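PDB 6ABJ: D-lactate dehydrogenase (Fermentative) from Pseudomonas aeruginosa, which catalyses the NADH-dependent interconversion of pyruvate and D-lactate as a tetrameric, allosteric member of the D-isomer specific 2-hydroxyacid dehydrogenase family. Local coordinates for the interface of chains A and B and the interface of chains A and C. Numbering follows the deposited sequence. Chains: chain A/B/C, D-lactate dehydrogenase (Fermentative).

Contact 1: the interface of chains A and B. Residues chain A 123, 126-128, 130, 136, 178, 182; chain B 123, 126-128, 130, 136, 178, 182.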
# COMPACT_ATOMS: atom_id res chain seq x y z
N GLU A 123 12.18 21.34 9.13
CA GLU A 123 11.47 20.28 9.84
C GLU A 123 11.10 19.11 8.90
O GLU A 123 11.19 17.94 9.27
CB GLU A 123 10.23 20.81 10.52
CG GLU A 123 10.62 21.73 11.68
CD GLU A 123 9.43 22.50 12.28
OE1 GLU A 123 8.30 22.15 11.98
OE2 GLU A 123 9.67 23.44 13.11
N VAL A 126 14.10 16.94 8.49
CA VAL A 126 14.30 16.07 9.66
C VAL A 126 13.28 14.94 9.64
O VAL A 126 13.58 13.79 10.01
CB VAL A 126 14.23 16.85 10.92
CG1 VAL A 126 14.29 15.93 12.11
CG2 VAL A 126 15.37 17.88 10.97
N GLY A 127 12.04 15.23 9.21
CA GLY A 127 11.07 14.15 9.10
C GLY A 127 11.46 13.06 8.11
O GLY A 127 11.22 11.85 8.39
N LEU A 128 12.05 13.46 6.99
CA LEU A 128 12.48 12.55 5.99
C LEU A 128 13.60 11.69 6.63
O LEU A 128 13.62 10.45 6.46
CB LEU A 128 12.98 13.27 4.72
CG LEU A 128 11.96 13.91 3.78
CD1 LEU A 128 12.61 14.64 2.67
CD2 LEU A 128 11.01 12.82 3.27
N LEU A 130 14.03 10.85 9.83
CA LEU A 130 13.56 9.96 10.78
C LEU A 130 12.77 8.85 10.11
O LEU A 130 12.82 7.69 10.54
CB LEU A 130 12.75 10.69 11.87
CG LEU A 130 13.68 11.31 12.93
CD1 LEU A 130 12.95 12.36 13.69
CD2 LEU A 130 14.26 10.25 13.85
N LEU A 136 9.69 4.19 9.04
CA LEU A 136 8.35 4.41 9.52
C LEU A 136 7.24 4.23 8.43
O LEU A 136 6.16 3.75 8.75
CB LEU A 136 8.19 5.82 10.11
CG LEU A 136 9.03 6.16 11.32
CD1 LEU A 136 8.87 7.57 11.83
CD2 LEU A 136 8.83 5.14 12.41
N ILE A 178 18.27 22.19 14.72
CA ILE A 178 17.47 21.08 15.09
C ILE A 178 18.37 19.88 15.30
O ILE A 178 18.19 19.16 16.27
CB ILE A 178 16.39 20.76 14.03
CG1 ILE A 178 15.39 21.92 13.93
CG2 ILE A 178 15.61 19.52 14.44
CD1 ILE A 178 14.48 21.89 12.71
N PHE A 182 19.43 16.97 18.74
CA PHE A 182 19.46 15.53 18.82
C PHE A 182 20.80 15.04 19.39
O PHE A 182 20.97 13.84 19.63
CB PHE A 182 19.29 14.91 17.46
CG PHE A 182 17.88 14.85 16.93
CD1 PHE A 182 17.05 13.80 17.28
CD2 PHE A 182 17.39 15.86 16.10
CE1 PHE A 182 15.73 13.72 16.81
CE2 PHE A 182 16.04 15.75 15.59
CZ PHE A 182 15.27 14.66 15.95
N GLU B 123 13.88 9.47 20.12
CA GLU B 123 14.00 9.70 18.71
C GLU B 123 12.80 9.11 17.94
O GLU B 123 12.27 9.73 17.01
CB GLU B 123 15.34 9.24 18.19
CG GLU B 123 16.48 10.16 18.64
CD GLU B 123 17.85 9.65 18.22
OE1 GLU B 123 17.92 8.80 17.33
OE2 GLU B 123 18.87 10.13 18.81
N VAL B 126 9.83 11.28 18.33
CA VAL B 126 9.90 12.43 17.44
C VAL B 126 9.61 12.01 15.98
O VAL B 126 8.93 12.75 15.24
CB VAL B 126 11.25 13.17 17.60
CG1 VAL B 126 11.36 14.31 16.63
CG2 VAL B 126 11.40 13.66 19.04
N GLY B 127 10.08 10.84 15.56
CA GLY B 127 9.78 10.37 14.24
C GLY B 127 8.26 10.18 14.01
O GLY B 127 7.71 10.52 12.96
N LEU B 128 7.57 9.75 15.07
CA LEU B 128 6.11 9.49 14.96
C LEU B 128 5.47 10.86 14.83
O LEU B 128 4.53 11.05 14.04
CB LEU B 128 5.59 8.76 16.24
CG LEU B 128 5.89 7.23 16.26
CD1 LEU B 128 5.35 6.67 17.61
CD2 LEU B 128 5.31 6.50 15.09
N LEU B 130 6.70 13.61 13.49
CA LEU B 130 6.93 14.22 12.19
C LEU B 130 6.21 13.50 11.09
O LEU B 130 5.67 14.13 10.21
CB LEU B 130 8.42 14.29 11.88
CG LEU B 130 9.08 15.50 12.59
CD1 LEU B 130 10.54 15.27 12.66
CD2 LEU B 130 8.69 16.82 11.90
N LEU B 136 3.88 11.83 6.23
CA LEU B 136 4.89 11.24 5.39
C LEU B 136 4.57 9.79 4.93
O LEU B 136 4.93 9.42 3.86
CB LEU B 136 6.21 11.23 6.10
CG LEU B 136 6.81 12.63 6.49
CD1 LEU B 136 8.10 12.54 7.28
CD2 LEU B 136 6.91 13.50 5.26
N ILE B 178 15.19 17.25 22.79
CA ILE B 178 15.05 17.26 21.32
C ILE B 178 13.99 18.24 20.90
O ILE B 178 14.22 19.02 20.00
CB ILE B 178 14.68 15.88 20.78
CG1 ILE B 178 15.81 14.89 21.05
CG2 ILE B 178 14.51 15.96 19.27
CD1 ILE B 178 15.41 13.44 20.84
N PHE B 182 13.75 22.15 18.36
CA PHE B 182 12.87 22.57 17.28
C PHE B 182 12.29 23.98 17.59
O PHE B 182 11.62 24.58 16.76
CB PHE B 182 11.70 21.58 17.12
CG PHE B 182 12.01 20.31 16.39
CD1 PHE B 182 11.86 20.25 15.01
CD2 PHE B 182 12.31 19.14 17.07
CE1 PHE B 182 12.15 19.07 14.33
CE2 PHE B 182 12.57 17.93 16.36
CZ PHE B 182 12.45 17.91 15.01
O HOH W 1 16.41 19.39 18.47
O HOH W 2 12.00 24.19 14.03
O HOH W 3 18.91 12.16 20.40
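Two Rossmann-type NAD-binding domains of the D-2-hydroxyacid dehydrogenase family face each other across a two-fold axis here, and helix 118-134 of each subunit supplies much of the apolar core. Close packing comes from an exchange of rings and methyls. The gamma-methyl CG2 of A:Ile178 sits over one face of the B:Phe182 ring, offset toward the rim, 3.5 Å from CE1 of B:Phe182; B:Ile178 treats A:Phe182 alike. In A:Ile178 the branch CG2 is anti to the backbone N, while CG1 (chi1 -65°) leads CD1 along the same ring toward CD1 and CE1. The ring of B:Phe182 is also met at its edge, in plane, by CG of A:Glu123, 3.8 Å from CD1. CZ of B:Phe182 comes tip to tip with CG1 of A:Val126 at 4.0 Å.

Beside the rings, leucine branches pack on bare backbone. CD1 of A:Leu130 lies 3.8 Å from CA of B:Gly127, and the two Leu130 CD1 methyls meet near the axis at 3.9 Å. On the far side of this glycine, CD1 of A:Leu136, from the start of helix 136-144, rests 3.4 Å from the carbonyl O of B:Gly127. B:Gly127 has no side chain, consistent with both leucine methyls lying directly against helix backbone atoms.

Polar linkage runs through water. The carboxylate of A:Glu123, on a chain extended beyond CG (chi2 170°), places OE2 2.6 Å from water 2, which also contacts the carbonyl O of B:Phe182; water 3 does the same for B:Glu123 and A:Phe182. Water 1 joins the carbonyl oxygens of both Ile178 residues, near the C-terminal ends of helices 170-181.

Contact 2: the interface of chains A and C. Residues chain A 289-293, 298; chain C 263-264, 299, 303-305.
A loop of chain A, residues 289-293, docks between the end of helix 256-265 and the end of helix 295-302 with its following turn in chain C; both partners are D-2-hydroxyacid dehydrogenase subunits of the tetramer, and a twin patch exists with the chains exchanged.

Hydrogen bonding centres on one backbone carbonyl. The guanidinium of C:Arg299 approaches A:Leu292 O end-on and grips it with both terminal nitrogens, NH2 at 2.8 Å and NH1 at 2.9 Å. The acceptor lies almost in the guanidinium plane, and both donors lie in the carbonyl plane, but angles at H of 148° and 143° show that sharing one oxygen bends both bonds. The arginine reaches there with CG anti to its backbone N and a bend at chi2 (65°). One face of the guanidinium is backed by CZ of C:Phe303 within the same chain, which should restrain its tilt, while CB of A:Ala298 packs 3.5 Å from NH1 of C:Arg299. A further bond runs the other way, from chain A to chain C: the side-chain amide NE2 of A:Gln293 donates to C:Lys264 O, near the C-terminal end of helix 256-265, at 2.9 Å. It is nearly straight at the hydrogen, yet the donor stands above the carbonyl plane rather than on a lone pair.

Apolar packing is led by A:Pro291, which buries 72 Å² against chain C. Its CB meets CD1 and CE1 along the rim of the C:Phe303 ring, 3.7 Å from CD1, the two side chains crossing at about a right angle. On the ring's own chain, CB of C:Leu263 lies over one face of C:Phe303, offset toward its rim. Further along the loop, CD of C:Pro304 touches CA of A:Pro291 at 4.0 Å.

Aliphatic-polar contacts lie alongside. CG of A:Pro291 is 3.6 Å from the carbonyl O of C:Leu263. The C:Lys264 chain, bent at chi3, passes obliquely by A:Gln293, with CE 3.6 Å from OE1 of the amide.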
# COMPACT_ATOMS: atom_id res chain seq x y z
N ASP A 289 -2.52 7.14 -12.91
CA ASP A 289 -3.34 6.41 -13.85
C ASP A 289 -2.53 6.02 -15.09
O ASP A 289 -2.98 5.21 -15.87
CB ASP A 289 -4.64 7.15 -14.21
CG ASP A 289 -5.70 7.19 -13.04
OD1 ASP A 289 -5.71 6.32 -12.14
OD2 ASP A 289 -6.55 8.11 -13.01
N GLN A 290 -1.34 6.59 -15.24
CA GLN A 290 -0.56 6.42 -16.44
C GLN A 290 0.86 5.97 -16.15
O GLN A 290 1.38 6.30 -15.09
CB GLN A 290 -0.51 7.78 -17.16
CG GLN A 290 -1.89 8.40 -17.47
CD GLN A 290 -2.72 7.56 -18.46
OE1 GLN A 290 -3.95 7.44 -18.32
NE2 GLN A 290 -2.05 7.00 -19.47
N PRO A 291 1.52 5.27 -17.11
CA PRO A 291 2.91 4.91 -16.90
C PRO A 291 3.69 6.17 -16.64
O PRO A 291 3.33 7.24 -17.16
CB PRO A 291 3.36 4.32 -18.25
CG PRO A 291 2.11 3.66 -18.72
CD PRO A 291 0.96 4.55 -18.29
N LEU A 292 4.67 6.06 -15.77
CA LEU A 292 5.60 7.17 -15.53
C LEU A 292 6.65 7.05 -16.57
O LEU A 292 7.25 6.01 -16.73
CB LEU A 292 6.31 7.00 -14.20
CG LEU A 292 6.11 7.86 -13.00
CD1 LEU A 292 7.31 7.60 -12.09
CD2 LEU A 292 5.89 9.36 -13.29
N GLN A 293 6.87 8.12 -17.33
CA GLN A 293 7.79 8.07 -18.48
C GLN A 293 9.20 8.13 -18.03
O GLN A 293 10.08 7.51 -18.63
CB GLN A 293 7.57 9.28 -19.46
CG GLN A 293 6.29 9.20 -20.26
CD GLN A 293 6.19 7.94 -21.11
OE1 GLN A 293 7.13 7.48 -21.70
NE2 GLN A 293 5.01 7.36 -21.11
N ALA A 298 11.23 6.65 -11.82
CA ALA A 298 10.53 5.38 -11.56
C ALA A 298 11.38 4.37 -10.77
O ALA A 298 10.92 3.68 -9.80
CB ALA A 298 10.07 4.76 -12.86
N LEU C 263 5.06 -0.66 -23.01
CA LEU C 263 4.22 -0.15 -21.92
C LEU C 263 4.36 1.36 -21.83
O LEU C 263 3.35 2.06 -21.71
CB LEU C 263 4.59 -0.85 -20.60
CG LEU C 263 4.15 -2.31 -20.47
CD1 LEU C 263 4.97 -3.09 -19.46
CD2 LEU C 263 2.66 -2.42 -20.07
N LYS C 264 5.57 1.89 -21.97
CA LYS C 264 5.73 3.33 -21.93
C LYS C 264 4.95 4.04 -23.03
O LYS C 264 4.37 5.10 -22.79
CB LYS C 264 7.16 3.74 -21.95
CG LYS C 264 7.85 3.38 -20.67
CD LYS C 264 9.34 3.60 -20.74
CE LYS C 264 9.74 5.02 -21.03
NZ LYS C 264 11.23 5.01 -21.12
N ARG C 299 11.39 -1.93 -13.15
CA ARG C 299 10.64 -0.99 -13.98
C ARG C 299 9.25 -1.57 -14.28
O ARG C 299 8.26 -0.86 -14.18
CB ARG C 299 11.37 -0.68 -15.28
CG ARG C 299 10.66 0.37 -16.16
CD ARG C 299 10.65 1.69 -15.47
NE ARG C 299 10.55 2.82 -16.39
CZ ARG C 299 9.56 3.71 -16.47
NH1 ARG C 299 8.47 3.62 -15.72
NH2 ARG C 299 9.64 4.70 -17.33
N PHE C 303 4.69 0.05 -13.09
CA PHE C 303 3.65 0.48 -13.99
C PHE C 303 2.31 0.17 -13.34
O PHE C 303 2.13 -0.87 -12.69
CB PHE C 303 3.70 -0.27 -15.26
CG PHE C 303 4.85 0.11 -16.13
CD1 PHE C 303 4.89 1.36 -16.68
CD2 PHE C 303 5.87 -0.74 -16.38
CE1 PHE C 303 5.95 1.72 -17.52
CE2 PHE C 303 6.89 -0.39 -17.26
CZ PHE C 303 6.93 0.82 -17.82
N PRO C 304 1.34 1.03 -13.55
CA PRO C 304 0.04 0.90 -12.94
C PRO C 304 -0.78 -0.21 -13.58
O PRO C 304 -1.76 -0.62 -13.02
CB PRO C 304 -0.63 2.29 -13.25
CG PRO C 304 0.02 2.76 -14.43
CD PRO C 304 1.51 2.34 -14.19
N ASN C 305 -0.40 -0.63 -14.76
CA ASN C 305 -1.11 -1.57 -15.60
C ASN C 305 -0.30 -2.84 -15.81
O ASN C 305 -0.49 -3.56 -16.77
CB ASN C 305 -1.41 -0.90 -16.95
CG ASN C 305 -0.16 -0.28 -17.65
OD1 ASN C 305 0.83 0.06 -17.01
ND2 ASN C 305 -0.24 -0.13 -18.97

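Contact 1 and contact 2 lie about 32 Å apart, measured between the centres of their C-alpha atoms, and share no residue. Chain A takes part in both, so it ties chain B through helices 118-134, 136-144 and 170-181, and chain C through the 289-293 loop and helix 295-301. Each interface is two-fold symmetric, and together two such pairings can build the four-subunit assembly. Their chemistry differs: contact 1 is apolar with bridging waters, contact 2 adds direct hydrogen bonds to backbone carbonyls. Either could plausibly relay movements during the sequential allosteric transitions, although this apo structure alone does not show such coupling.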